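Local atomic coordinates of gamma-glutamyl phosphate reductase (Thermotoga maritima, PDB entry 1O20), a protein that probably catalyses the NADPH-dependent reduction of L-glutamyl phosphate to its semialdehyde, the second step of proline biosynthesis from glutamate. Residues S171-R174 against E175-E179. Numbering follows the deposited sequence.
Sequences SAIR and EALKE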
loop_
_atom_site.group_PDB
_atom_site.type_symbol
_atom_site.label_atom_id
_atom_site.label_comp_id
_atom_site.label_asym_id
_atom_site.label_seq_id
_atom_site.Cartn_x
_atom_site.Cartn_y
_atom_site.Cartn_z
ATOM N N SER A 171 -20.948 -4.280 10.919
ATOM C CA SER A 171 -22.055 -4.063 11.814
ATOM C C SER A 171 -21.572 -3.317 13.065
ATOM O O SER A 171 -22.210 -2.371 13.497
ATOM C CB SER A 171 -22.744 -5.392 12.141
ATOM O OG SER A 171 -23.743 -5.220 13.131
ATOM N N ALA A 172 -20.447 -3.732 13.637
ATOM C CA ALA A 172 -19.861 -3.050 14.792
ATOM C C ALA A 172 -19.476 -1.576 14.501
ATOM O O ALA A 172 -19.730 -0.696 15.302
ATOM C CB ALA A 172 -18.711 -3.797 15.263
ATOM N N ILE A 173 -18.865 -1.335 13.337
ATOM C CA ILE A 173 -18.486 -0.011 12.895
ATOM C C ILE A 173 -19.717 0.911 12.844
ATOM O O ILE A 173 -19.675 2.027 13.364
ATOM C CB ILE A 173 -17.804 -0.081 11.476
ATOM C CG1 ILE A 173 -16.406 -0.733 11.568
ATOM C CG2 ILE A 173 -17.786 1.315 10.850
ATOM C CD1 ILE A 173 -15.729 -1.117 10.189
ATOM N N ARG A 174 -20.796 0.439 12.214
ATOM C CA ARG A 174 -22.022 1.269 12.034
ATOM C C ARG A 174 -22.736 1.517 13.382
ATOM O O ARG A 174 -23.368 2.545 13.592
ATOM C CB ARG A 174 -22.957 0.597 11.039
ATOM C CG ARG A 174 -22.436 0.638 9.633
ATOM C CD ARG A 174 -23.176 -0.276 8.677
ATOM N NE ARG A 174 -24.606 0.025 8.545
ATOM C CZ ARG A 174 -25.161 0.762 7.604
ATOM N NH1 ARG A 174 -24.443 1.397 6.707
ATOM N NH2 ARG A 174 -26.478 0.911 7.588
ATOM N N GLU A 175 -22.663 0.548 14.276
ATOM C CA GLU A 175 -23.178 0.745 15.639
ATOM C C GLU A 175 -22.450 1.917 16.278
ATOM O O GLU A 175 -23.048 2.716 16.976
ATOM C CB GLU A 175 -22.888 -0.450 16.525
ATOM C CG GLU A 175 -23.893 -1.550 16.546
ATOM C CD GLU A 175 -23.526 -2.531 17.660
ATOM O OE1 GLU A 175 -23.946 -2.293 18.822
ATOM O OE2 GLU A 175 -22.799 -3.506 17.373
ATOM N N ALA A 176 -21.132 1.995 16.075
ATOM C CA ALA A 176 -20.378 3.114 16.618
ATOM C C ALA A 176 -20.808 4.415 15.970
ATOM O O ALA A 176 -20.977 5.401 16.661
ATOM C CB ALA A 176 -18.913 2.915 16.449
ATOM N N LEU A 177 -20.951 4.425 14.655
ATOM C CA LEU A 177 -21.253 5.648 13.908
ATOM C C LEU A 177 -22.587 6.222 14.350
ATOM O O LEU A 177 -22.765 7.440 14.425
ATOM C CB LEU A 177 -21.308 5.371 12.382
ATOM C CG LEU A 177 -19.979 5.048 11.687
ATOM C CD1 LEU A 177 -20.159 4.971 10.199
ATOM C CD2 LEU A 177 -18.958 6.061 12.026
ATOM N N LYS A 178 -23.524 5.327 14.615
ATOM C CA LYS A 178 -24.865 5.683 15.069
ATOM C C LYS A 178 -24.849 6.496 16.384
ATOM O O LYS A 178 -25.805 7.164 16.677
ATOM C CB LYS A 178 -25.707 4.419 15.306
ATOM C CG LYS A 178 -26.773 4.133 14.253
ATOM C CD LYS A 178 -28.156 3.883 14.896
ATOM C CE LYS A 178 -28.323 2.470 15.457
ATOM N NZ LYS A 178 -29.769 1.985 15.319
ATOM N N GLU A 179 -23.784 6.419 17.166
ATOM C CA GLU A 179 -23.686 7.184 18.403
ATOM C C GLU A 179 -22.993 8.517 18.203
ATOM O O GLU A 179 -22.652 9.175 19.176
ATOM C CB GLU A 179 -22.932 6.363 19.446
ATOM C CG GLU A 179 -23.741 5.178 19.988
ATOM C CD GLU A 179 -22.952 4.259 20.889
ATOM O OE1 GLU A 179 -21.803 4.609 21.267
ATOM O OE2 GLU A 179 -23.486 3.172 21.225
HETATM O O HOH W 1 -22.783 -5.432 15.664
#
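Glu175 reaches back along its helix toward Ser171, one turn earlier, and illustrates how the two oxygens of one carboxylate can be held by different partners. Its CB rests 3.4 Å from Ala172 O, and CG, set beside the backbone N by a chi1 of -89°, lies 3.6 Å from Ser171 O. From CG the chain runs extended (chi2 -171°), carrying the carboxylate outward and slightly back toward the level of Ser171. There the two oxygens divide their work. OE2 passes 3.9 Å from Ala172 CA and accepts a hydrogen bond from a water 2.6 Å away; the same water is 2.7 Å from Ser171 OG, so it bridges hydroxyl and carboxylate, which do not meet directly. OE1 forms a salt bridge with Arg52, which would spread the negative charge between Arg52 and the water.

Along the same turn the backbone supplies the regular i to i+4 bonds, from Glu175 N to Ser171 O through to Lys178 N to Arg174 O. On the buried side, Ile173 CG2 and Leu177 CD1 approach to 4.4 Å, a loose apolar pair that also packs on Val187 and on helices 35-51 and 138-149. The Arg174 side chain leads away from 175-179, its NH1 bonding Val187 O and forming a salt bridge with Glu188. Past Leu177, Glu179 N bonds to Ala176 O at 3.0 Å, an i to i+3 bond in the last turn. The whole is the C-terminal end of an amphipathic helix, the crossover of a beta-alpha-beta unit that links parallel strands 154-157 and 187-189 in this aldehyde dehydrogenase-like fold.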